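PDB 5L6G: xylooligosaccharide oxidase, which oxidises the C1 hydroxyl of xylooligosaccharides and related sugars to lactones with a bicovalently bound FAD, passing the electrons to molecular oxygen to give hydrogen peroxide. Local coordinates for residues 135-140 against 330-335; 229-234 against 314-319; 235-240 against 306-311; 281-286 against 321-326. One frame throughout, in Å; residues are numbered along the deposited sequence.

Contact 1. Residues 135-140 against 330-335; sequences LGHIAT and DITDPG
H137 and D330 both carry CG anti to the backbone N (chi1 179° and -173°), and these torsions start the imidazole and the carboxylate toward each other between helix 135-146 and the loop 330-335. H137 ND1 donates to D330 OD1 over 2.6 Å on the syn lone pair of that oxygen, with the carboxylate at the ring edge and the two planes only 8° apart. The bond holds the imidazole in this rotation, nearly coplanar with the carboxylate, and the negative charge alongside would be expected to favour a protonated ring. One face of the same ring is covered by T332, whose CG2 stands 3.5 Å from the ring centroid in a CH-pi contact, nearest to ND1 and CG. A turn further along the helix, T140 lies across the D330 side chain at about a right angle: OG1 is 3.8 Å from D330 CB, and CG2 approaches OD2. T140 OG1 itself donates back to G136 O at 2.7 Å, on the opposite face of that carbonyl from the helical T140 N. A water accepts from H137 N at 2.7 Å and lies 3.2 Å from I331 O, to which it can donate. The arrangement is a His-carboxylate pair at the start of a helix in the PCMH-type FAD-binding domain, joining that helix to the loop that leads from helix 316-322 to strand 341-349.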
# COMPACT_ATOMS: atom_id res chain seq x y z
N LEU A 135 6.56 -8.19 -4.27
CA LEU A 135 5.31 -8.80 -4.66
C LEU A 135 5.45 -9.67 -5.90
O LEU A 135 4.82 -10.70 -5.96
CB LEU A 135 4.24 -7.73 -4.89
CG LEU A 135 3.91 -6.83 -3.69
CD1 LEU A 135 2.77 -5.89 -4.05
CD2 LEU A 135 3.56 -7.68 -2.46
N GLY A 136 6.26 -9.23 -6.87
CA GLY A 136 6.44 -9.99 -8.10
C GLY A 136 7.09 -11.34 -7.86
O GLY A 136 6.72 -12.35 -8.46
N HIS A 137 8.05 -11.37 -6.96
CA HIS A 137 8.71 -12.61 -6.57
C HIS A 137 7.75 -13.54 -5.84
O HIS A 137 7.72 -14.74 -6.12
CB HIS A 137 9.91 -12.30 -5.67
CG HIS A 137 10.63 -13.51 -5.18
ND1 HIS A 137 11.17 -14.46 -6.03
CD2 HIS A 137 10.90 -13.93 -3.93
CE1 HIS A 137 11.75 -15.41 -5.32
NE2 HIS A 137 11.61 -15.10 -4.04
N ILE A 138 6.98 -12.97 -4.91
CA ILE A 138 6.03 -13.77 -4.14
C ILE A 138 5.01 -14.40 -5.10
O ILE A 138 4.80 -15.62 -5.07
CB ILE A 138 5.30 -12.90 -3.11
CG1 ILE A 138 6.29 -12.38 -2.07
CG2 ILE A 138 4.19 -13.70 -2.43
CD1 ILE A 138 5.79 -11.25 -1.22
N ALA A 139 4.43 -13.56 -5.95
CA ALA A 139 3.43 -14.01 -6.89
C ALA A 139 3.99 -15.12 -7.79
O ALA A 139 3.32 -16.12 -8.07
CB ALA A 139 2.92 -12.85 -7.71
N THR A 140 5.22 -14.94 -8.25
CA THR A 140 5.85 -15.93 -9.13
C THR A 140 6.03 -17.27 -8.44
O THR A 140 5.65 -18.34 -8.98
CB THR A 140 7.21 -15.40 -9.62
OG1 THR A 140 6.99 -14.20 -10.37
CG2 THR A 140 7.94 -16.44 -10.48
N ASP A 330 9.77 -11.10 -11.53
CA ASP A 330 10.35 -11.86 -10.42
C ASP A 330 11.61 -11.15 -9.92
O ASP A 330 12.73 -11.58 -10.17
CB ASP A 330 10.65 -13.30 -10.87
CG ASP A 330 11.10 -14.19 -9.72
OD1 ASP A 330 11.02 -13.78 -8.54
OD2 ASP A 330 11.56 -15.31 -9.99
N ILE A 331 11.41 -10.04 -9.22
CA ILE A 331 12.51 -9.19 -8.78
C ILE A 331 13.02 -9.60 -7.41
O ILE A 331 12.28 -9.57 -6.44
CB ILE A 331 12.08 -7.72 -8.70
CG1 ILE A 331 11.50 -7.24 -10.04
CG2 ILE A 331 13.26 -6.85 -8.28
CD1 ILE A 331 10.73 -5.94 -9.94
N THR A 332 14.30 -9.96 -7.35
CA THR A 332 15.00 -10.20 -6.09
C THR A 332 16.37 -9.51 -6.01
O THR A 332 17.02 -9.57 -4.98
CB THR A 332 15.25 -11.71 -5.90
OG1 THR A 332 16.05 -12.20 -6.98
CG2 THR A 332 13.93 -12.47 -5.86
N ASP A 333 16.79 -8.84 -7.08
CA ASP A 333 18.14 -8.28 -7.17
C ASP A 333 18.27 -7.12 -6.19
O ASP A 333 17.47 -6.17 -6.26
CB ASP A 333 18.41 -7.79 -8.61
CG ASP A 333 19.88 -7.42 -8.86
OD1 ASP A 333 20.57 -6.90 -7.95
OD2 ASP A 333 20.35 -7.61 -10.00
N PRO A 334 19.29 -7.16 -5.31
CA PRO A 334 19.54 -6.03 -4.40
C PRO A 334 19.91 -4.71 -5.13
O PRO A 334 19.81 -3.64 -4.55
CB PRO A 334 20.70 -6.53 -3.53
CG PRO A 334 21.37 -7.59 -4.34
CD PRO A 334 20.27 -8.25 -5.11
N GLY A 335 20.31 -4.80 -6.40
CA GLY A 335 20.55 -3.61 -7.22
C GLY A 335 19.29 -2.84 -7.62
O GLY A 335 19.39 -1.76 -8.20
O HOH W 1 9.25 -8.99 -7.15

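Contact 2. Residues 229-234 against 314-319; sequences AAPPNV and HDWMEG. With NAG (2-acetamido-2-deoxy-beta-D-glucopyranose), chain E.
A230 lays its CB over the five-membered ring of W316, 3.9 Å from the centroid, in a CH-pi contact at the start of helix 316-322. The segments meet where strands 234-240 and 308-314 form an antiparallel edge of the large sheet: V234 and H314 are a hydrogen-bonded pair, with V234 N giving to H314 O (2.9 Å) and H314 N to V234 O (2.7 Å). P231 rests CG and CD obliquely against CE3 and CZ3 of W316, with P231 CD 3.5 Å from W316 CE3. V234 CG1 comes to the edge of the same indole. W316 CG is anti to its backbone N (chi1 176°), which starts the indole toward this apolar patch; Y143 of helix 135-146 also meets the ring. D315 N-caps the helix through OD1, which accepts from E318 N. H314 is held at both ring nitrogens, ND1 giving to E318 OE2 in the ring plane and NE2 bonded to S236 OG. A water bridges P232 O and W316 N. The outer side carries sugar: N233 ND2 is bonded to C1 of the N-linked NAG, whose O6 donates to P232 O at 3.0 Å, and the same ND2 makes a weak 3.4 Å hydrogen bond to H314 O.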
# COMPACT_ATOMS: atom_id res chain seq x y z
N ALA A 229 -6.36 -20.71 -4.33
CA ALA A 229 -5.98 -21.30 -5.61
C ALA A 229 -6.11 -20.22 -6.68
O ALA A 229 -7.16 -19.60 -6.82
CB ALA A 229 -6.89 -22.47 -5.95
N ALA A 230 -5.04 -19.96 -7.43
CA ALA A 230 -5.08 -18.94 -8.47
C ALA A 230 -6.12 -19.34 -9.53
O ALA A 230 -6.14 -20.48 -9.96
CB ALA A 230 -3.71 -18.81 -9.11
N PRO A 231 -6.98 -18.40 -9.95
CA PRO A 231 -7.91 -18.76 -11.01
C PRO A 231 -7.15 -19.07 -12.30
O PRO A 231 -6.15 -18.42 -12.59
CB PRO A 231 -8.76 -17.50 -11.19
CG PRO A 231 -7.86 -16.39 -10.74
CD PRO A 231 -7.11 -16.98 -9.58
N PRO A 232 -7.63 -20.05 -13.08
CA PRO A 232 -6.91 -20.40 -14.29
C PRO A 232 -6.89 -19.26 -15.31
O PRO A 232 -5.93 -19.17 -16.08
CB PRO A 232 -7.68 -21.62 -14.83
CG PRO A 232 -9.02 -21.55 -14.19
CD PRO A 232 -8.81 -20.90 -12.86
N ASN A 233 -7.90 -18.40 -15.30
CA ASN A 233 -8.01 -17.31 -16.27
C ASN A 233 -8.54 -16.03 -15.65
O ASN A 233 -9.43 -16.06 -14.82
CB ASN A 233 -8.91 -17.73 -17.44
CG ASN A 233 -8.34 -18.90 -18.19
OD1 ASN A 233 -8.93 -19.98 -18.22
ND2 ASN A 233 -7.14 -18.70 -18.78
N VAL A 234 -7.93 -14.91 -16.04
CA VAL A 234 -8.40 -13.58 -15.66
C VAL A 234 -8.45 -12.71 -16.92
O VAL A 234 -7.67 -12.92 -17.86
CB VAL A 234 -7.51 -12.94 -14.59
CG1 VAL A 234 -7.51 -13.78 -13.32
CG2 VAL A 234 -6.08 -12.72 -15.11
N HIS A 314 -6.17 -13.78 -19.92
CA HIS A 314 -4.82 -14.08 -19.48
C HIS A 314 -4.82 -15.31 -18.59
O HIS A 314 -5.84 -15.63 -17.98
CB HIS A 314 -4.28 -12.92 -18.62
CG HIS A 314 -4.37 -11.57 -19.26
ND1 HIS A 314 -3.58 -11.18 -20.32
CD2 HIS A 314 -5.16 -10.50 -18.98
CE1 HIS A 314 -3.89 -9.95 -20.68
NE2 HIS A 314 -4.82 -9.51 -19.86
N ASP A 315 -3.69 -15.99 -18.47
CA ASP A 315 -3.49 -16.85 -17.30
C ASP A 315 -3.18 -15.94 -16.11
O ASP A 315 -3.10 -14.72 -16.27
CB ASP A 315 -2.43 -17.95 -17.52
CG ASP A 315 -0.99 -17.43 -17.56
OD1 ASP A 315 -0.69 -16.30 -17.16
OD2 ASP A 315 -0.13 -18.21 -17.98
N TRP A 316 -3.03 -16.53 -14.93
CA TRP A 316 -2.87 -15.77 -13.71
C TRP A 316 -1.68 -14.81 -13.73
O TRP A 316 -1.82 -13.63 -13.41
CB TRP A 316 -2.77 -16.71 -12.50
CG TRP A 316 -2.50 -15.97 -11.23
CD1 TRP A 316 -1.34 -15.97 -10.53
CD2 TRP A 316 -3.39 -15.09 -10.54
NE1 TRP A 316 -1.46 -15.15 -9.43
CE2 TRP A 316 -2.71 -14.60 -9.41
CE3 TRP A 316 -4.71 -14.67 -10.77
CZ2 TRP A 316 -3.30 -13.72 -8.50
CZ3 TRP A 316 -5.30 -13.80 -9.87
CH2 TRP A 316 -4.58 -13.31 -8.75
N MET A 317 -0.50 -15.29 -14.12
CA MET A 317 0.69 -14.45 -14.07
C MET A 317 0.67 -13.40 -15.17
O MET A 317 1.18 -12.29 -15.00
CB MET A 317 1.98 -15.26 -14.19
CG MET A 317 2.38 -16.03 -12.94
SD MET A 317 2.38 -15.07 -11.43
CE MET A 317 3.57 -13.75 -11.69
N GLU A 318 0.08 -13.75 -16.30
CA GLU A 318 -0.03 -12.79 -17.38
C GLU A 318 -0.96 -11.66 -16.95
O GLU A 318 -0.75 -10.50 -17.31
CB GLU A 318 -0.51 -13.49 -18.65
CG GLU A 318 -0.44 -12.65 -19.91
CD GLU A 318 -1.06 -13.36 -21.10
OE1 GLU A 318 -0.75 -14.56 -21.30
OE2 GLU A 318 -1.87 -12.73 -21.82
N GLY A 319 -1.99 -11.98 -16.18
CA GLY A 319 -2.87 -10.95 -15.61
C GLY A 319 -2.06 -10.01 -14.73
O GLY A 319 -2.23 -8.78 -14.76
C1 NAG E . -6.34 -19.66 -19.54
C2 NAG E . -5.64 -19.15 -20.80
C3 NAG E . -4.60 -20.15 -21.34
C4 NAG E . -3.65 -20.57 -20.22
C5 NAG E . -4.48 -21.11 -19.06
C6 NAG E . -3.61 -21.53 -17.88
C7 NAG E . -6.68 -17.65 -22.44
C8 NAG E . -7.75 -17.48 -23.49
N2 NAG E . -6.63 -18.83 -21.83
O3 NAG E . -3.87 -19.57 -22.40
O4 NAG E . -2.72 -21.54 -20.66
O5 NAG E . -5.35 -20.10 -18.63
O6 NAG E . -4.42 -21.69 -16.73
O7 NAG E . -5.93 -16.71 -22.20
O HOH W 2 -3.59 -19.33 -14.36

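Contact 3. Residues 235-240 against 306-311; sequences TSYEIN and ANLSSV
Strand pairing at the margin of the eight-stranded antiparallel sheet joins E238 to S309, strand 308-314 being the outermost strand beside 234-240. The short strand axes run at 149° to each other. E238 and S309 form a hydrogen-bonded pair: E238 N reaches S309 O at 3.0 Å, and S309 N reaches E238 O at 2.8 Å. S310, with positive phi (50°), interrupts the extended chain just beyond.

Apolar groups occupy the face of Y237, I239 and L308. L308 CD2 approaches Y237 CD2 obliquely at 3.6 Å and lies near I239 CG1, while helix 290-304 covers this face through L293, I297 and L301. I239 CG2 presses on A306 CB at 3.5 Å, tighter than usual for two carbons. On the face of E238 and S309 the contact is wet. One water is held by E238 OE1, S309 OG and S310 OG, at 2.7 Å from each, and OE1 also accepts from Q281 NE2. A second water accepts from N240 N and donates to N307 O, and a third links N240 O with N307 N. Water thus replaces direct backbone bonds where the strands diverge past E238, so the polar links found at this end run through water.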
# COMPACT_ATOMS: atom_id res chain seq x y z
N THR A 235 -9.37 -11.77 -16.95
CA THR A 235 -9.62 -11.00 -18.15
C THR A 235 -9.48 -9.53 -17.81
O THR A 235 -10.23 -8.99 -17.01
CB THR A 235 -11.01 -11.31 -18.68
OG1 THR A 235 -11.11 -12.73 -18.92
CG2 THR A 235 -11.28 -10.53 -19.98
N SER A 236 -8.48 -8.88 -18.40
CA SER A 236 -8.34 -7.44 -18.21
C SER A 236 -9.21 -6.74 -19.24
O SER A 236 -9.53 -7.30 -20.28
CB SER A 236 -6.88 -7.00 -18.33
OG SER A 236 -6.35 -7.27 -19.62
N TYR A 237 -9.62 -5.53 -18.92
CA TYR A 237 -10.48 -4.76 -19.83
C TYR A 237 -10.44 -3.31 -19.45
O TYR A 237 -10.03 -2.95 -18.35
CB TYR A 237 -11.92 -5.28 -19.77
CG TYR A 237 -12.55 -5.16 -18.39
CD1 TYR A 237 -12.32 -6.13 -17.42
CD2 TYR A 237 -13.37 -4.08 -18.06
CE1 TYR A 237 -12.89 -6.03 -16.16
CE2 TYR A 237 -13.93 -3.96 -16.79
CZ TYR A 237 -13.70 -4.94 -15.85
OH TYR A 237 -14.23 -4.84 -14.60
N GLU A 238 -10.92 -2.47 -20.37
CA GLU A 238 -10.99 -1.05 -20.15
C GLU A 238 -12.33 -0.52 -20.63
O GLU A 238 -12.97 -1.09 -21.52
CB GLU A 238 -9.85 -0.38 -20.91
CG GLU A 238 -8.52 -0.59 -20.24
CD GLU A 238 -7.31 -0.41 -21.13
OE1 GLU A 238 -7.40 0.27 -22.18
OE2 GLU A 238 -6.24 -0.93 -20.72
N ILE A 239 -12.76 0.57 -20.01
CA ILE A 239 -13.94 1.30 -20.47
C ILE A 239 -13.56 2.75 -20.44
O ILE A 239 -13.41 3.33 -19.36
CB ILE A 239 -15.18 1.08 -19.57
CG1 ILE A 239 -15.51 -0.41 -19.45
CG2 ILE A 239 -16.36 1.88 -20.12
CD1 ILE A 239 -16.42 -0.75 -18.28
N ASN A 240 -13.41 3.33 -21.63
CA ASN A 240 -13.07 4.74 -21.72
C ASN A 240 -14.27 5.59 -21.34
O ASN A 240 -15.40 5.28 -21.72
CB ASN A 240 -12.57 5.10 -23.12
CG ASN A 240 -11.19 4.56 -23.38
OD1 ASN A 240 -10.33 4.61 -22.51
ND2 ASN A 240 -10.96 4.06 -24.58
N ALA A 306 -21.51 3.20 -22.30
CA ALA A 306 -20.11 3.08 -22.66
C ALA A 306 -19.84 1.74 -23.29
O ALA A 306 -20.69 0.83 -23.28
CB ALA A 306 -19.24 3.29 -21.43
N ASN A 307 -18.66 1.62 -23.87
CA ASN A 307 -18.24 0.42 -24.56
C ASN A 307 -17.03 -0.18 -23.89
O ASN A 307 -16.16 0.54 -23.41
CB ASN A 307 -17.88 0.75 -26.02
CG ASN A 307 -19.11 1.04 -26.87
OD1 ASN A 307 -20.16 1.41 -26.35
ND2 ASN A 307 -18.98 0.88 -28.19
N LEU A 308 -16.98 -1.51 -23.86
CA LEU A 308 -15.78 -2.23 -23.46
C LEU A 308 -14.71 -2.06 -24.51
O LEU A 308 -15.01 -2.00 -25.69
CB LEU A 308 -16.04 -3.74 -23.38
CG LEU A 308 -16.44 -4.45 -22.10
CD1 LEU A 308 -16.49 -5.96 -22.36
CD2 LEU A 308 -15.50 -4.12 -20.97
N SER A 309 -13.45 -2.03 -24.08
CA SER A 309 -12.34 -2.10 -25.04
C SER A 309 -11.20 -2.91 -24.45
O SER A 309 -11.19 -3.21 -23.24
CB SER A 309 -11.87 -0.71 -25.45
OG SER A 309 -11.55 0.08 -24.33
N SER A 310 -10.25 -3.29 -25.31
CA SER A 310 -9.03 -3.97 -24.89
C SER A 310 -9.34 -5.17 -23.99
O SER A 310 -8.72 -5.34 -22.94
CB SER A 310 -8.11 -3.01 -24.13
OG SER A 310 -7.68 -1.94 -24.96
N VAL A 311 -10.29 -5.99 -24.40
CA VAL A 311 -10.63 -7.17 -23.61
C VAL A 311 -9.57 -8.23 -23.91
O VAL A 311 -9.43 -8.66 -25.04
CB VAL A 311 -12.03 -7.68 -23.95
CG1 VAL A 311 -12.32 -8.99 -23.24
CG2 VAL A 311 -13.07 -6.63 -23.60
O HOH W 3 -6.85 -5.16 -21.24
O HOH W 4 -8.92 0.41 -24.37
O HOH W 5 -13.84 1.83 -23.99
O HOH W 6 -16.75 3.91 -23.70

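Contact 4. Residues 281-286 against 321-326; sequences QLQGLY and RHYAYS
Y323 reaches from the end of helix 316-322 toward strand 280-286, its CB directed at the strand and CG anti to its own carbonyl carbon (chi1 -75°). Beyond CG the two sides of the ring meet different residues. Y323 CE1 comes to 4.1 Å from Q283 CB, and Y323 CE2 lies 4.2 Å from L285 CB, so the ring enters between two side chains of the strand that flank G284. Over the centre of one ring face sits CD2 of the preceding H322, and F171 also stacks with the ring. At the tip, Y323 OH donates to G284 O over 2.6 Å; the oxygen lies at the edge of the phenol, near its plane, whereas the hydroxyl stands 42° above the carbonyl plane of G284. The strand belongs to the large antiparallel sheet of the substrate-binding part of this flavin-dependent oxidase, and Y323 is the first residue to leave helical geometry, where the chain turns toward the xylose pocket. Two residues on, Y325, with positive phi (57°), belongs to that pocket and touches the bound beta-D-xylopyranose. Y325 OH and Q283 NE2 approach tip to tip at 3.8 Å. The Q283 amide is fixed at both ends: NE2 gives an in-plane hydrogen bond of 2.9 Å to a lone pair of Q281 OE1, while OE1 accepts from NE of R272, a substrate-binding residue.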
# COMPACT_ATOMS: atom_id res chain seq x y z
N GLN A 281 -10.47 6.29 -17.86
CA GLN A 281 -11.08 5.01 -18.19
C GLN A 281 -11.20 4.17 -16.95
O GLN A 281 -10.45 4.36 -15.99
CB GLN A 281 -10.25 4.28 -19.24
CG GLN A 281 -8.82 3.98 -18.80
CD GLN A 281 -8.03 3.13 -19.77
OE1 GLN A 281 -7.08 2.48 -19.37
NE2 GLN A 281 -8.43 3.13 -21.03
N LEU A 282 -12.18 3.26 -16.97
CA LEU A 282 -12.20 2.19 -16.02
C LEU A 282 -11.21 1.17 -16.53
O LEU A 282 -11.11 0.96 -17.74
CB LEU A 282 -13.58 1.59 -15.89
CG LEU A 282 -14.60 2.52 -15.24
CD1 LEU A 282 -15.98 2.24 -15.81
CD2 LEU A 282 -14.59 2.35 -13.74
N GLN A 283 -10.51 0.54 -15.59
CA GLN A 283 -9.60 -0.56 -15.85
C GLN A 283 -10.00 -1.64 -14.87
O GLN A 283 -10.11 -1.38 -13.68
CB GLN A 283 -8.15 -0.17 -15.54
CG GLN A 283 -7.69 1.06 -16.30
CD GLN A 283 -6.26 1.42 -15.96
OE1 GLN A 283 -5.84 1.33 -14.80
NE2 GLN A 283 -5.53 1.86 -16.96
N GLY A 284 -10.20 -2.84 -15.40
CA GLY A 284 -10.62 -3.97 -14.59
C GLY A 284 -9.80 -5.21 -14.81
O GLY A 284 -9.05 -5.33 -15.79
N LEU A 285 -9.91 -6.12 -13.84
CA LEU A 285 -9.47 -7.49 -13.99
C LEU A 285 -10.62 -8.36 -13.48
O LEU A 285 -11.00 -8.30 -12.30
CB LEU A 285 -8.19 -7.76 -13.20
CG LEU A 285 -7.52 -9.10 -13.52
CD1 LEU A 285 -6.95 -9.07 -14.93
CD2 LEU A 285 -6.46 -9.49 -12.52
N TYR A 286 -11.19 -9.14 -14.38
CA TYR A 286 -12.30 -9.99 -14.04
C TYR A 286 -11.76 -11.40 -13.84
O TYR A 286 -11.07 -11.93 -14.71
CB TYR A 286 -13.32 -9.96 -15.17
CG TYR A 286 -14.55 -10.75 -14.88
CD1 TYR A 286 -15.55 -10.23 -14.05
CD2 TYR A 286 -14.73 -12.01 -15.42
CE1 TYR A 286 -16.69 -10.95 -13.77
CE2 TYR A 286 -15.87 -12.76 -15.15
CZ TYR A 286 -16.84 -12.21 -14.33
OH TYR A 286 -17.96 -12.93 -14.06
N ARG A 321 1.22 -9.46 -14.87
CA ARG A 321 2.13 -8.68 -15.71
C ARG A 321 1.41 -7.54 -16.42
O ARG A 321 1.97 -6.46 -16.59
CB ARG A 321 2.83 -9.53 -16.76
CG ARG A 321 3.73 -10.62 -16.21
CD ARG A 321 4.71 -11.12 -17.26
NE ARG A 321 4.06 -11.88 -18.32
CZ ARG A 321 3.67 -13.16 -18.24
NH1 ARG A 321 3.86 -13.86 -17.12
NH2 ARG A 321 3.08 -13.74 -19.28
N HIS A 322 0.18 -7.80 -16.84
CA HIS A 322 -0.59 -6.80 -17.57
C HIS A 322 -0.66 -5.45 -16.84
O HIS A 322 -0.54 -4.40 -17.47
CB HIS A 322 -2.02 -7.28 -17.80
CG HIS A 322 -2.84 -6.31 -18.59
ND1 HIS A 322 -2.80 -6.25 -19.97
CD2 HIS A 322 -3.69 -5.34 -18.20
CE1 HIS A 322 -3.59 -5.28 -20.38
NE2 HIS A 322 -4.15 -4.71 -19.33
N TYR A 323 -0.90 -5.48 -15.54
CA TYR A 323 -1.01 -4.24 -14.74
C TYR A 323 0.26 -3.90 -13.95
O TYR A 323 0.25 -2.99 -13.12
CB TYR A 323 -2.21 -4.33 -13.79
CG TYR A 323 -3.54 -4.16 -14.49
CD1 TYR A 323 -3.84 -2.96 -15.15
CD2 TYR A 323 -4.49 -5.17 -14.49
CE1 TYR A 323 -5.05 -2.79 -15.80
CE2 TYR A 323 -5.71 -5.00 -15.14
CZ TYR A 323 -5.98 -3.81 -15.79
OH TYR A 323 -7.17 -3.60 -16.44
N ALA A 324 1.33 -4.64 -14.22
CA ALA A 324 2.58 -4.49 -13.50
C ALA A 324 3.34 -3.25 -13.99
O ALA A 324 3.97 -2.56 -13.18
CB ALA A 324 3.44 -5.72 -13.68
N TYR A 325 3.30 -3.00 -15.29
CA TYR A 325 3.96 -1.83 -15.90
C TYR A 325 5.45 -1.81 -15.56
O TYR A 325 6.01 -0.80 -15.11
CB TYR A 325 3.28 -0.51 -15.46
CG TYR A 325 1.80 -0.42 -15.79
CD1 TYR A 325 1.32 -0.75 -17.06
CD2 TYR A 325 0.88 0.01 -14.84
CE1 TYR A 325 -0.03 -0.66 -17.36
CE2 TYR A 325 -0.47 0.10 -15.13
CZ TYR A 325 -0.92 -0.24 -16.38
OH TYR A 325 -2.26 -0.13 -16.67
N SER A 326 6.07 -2.96 -15.78
CA SER A 326 7.45 -3.20 -15.39
C SER A 326 7.91 -4.35 -16.27
O SER A 326 7.13 -5.27 -16.54
CB SER A 326 7.50 -3.57 -13.90
OG SER A 326 8.73 -4.18 -13.51

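Contacts 2, 3 and 4 gather around one margin of the large antiparallel sheet, whereas contact 1 joins a helix of the FAD-binding domain to the loop 330-335 and touches contact 2 through M317 against A139 and T140. Contacts 2 and 4 share helix 316-322, the one at its capped start beside a glycan, the other at its end beside the sugar pocket. Contact 4 is the buried one; the other three are partly buried. Chemistry follows place: a His-carboxylate hydrogen bond in contact 1, indole packing and a short strand pairing in contact 2, water-bridged strands in contact 3, a phenol on a strand carbonyl in contact 4. Strands 234-240 and 280-286 are sheet neighbours, joining contact 3 to contact 4.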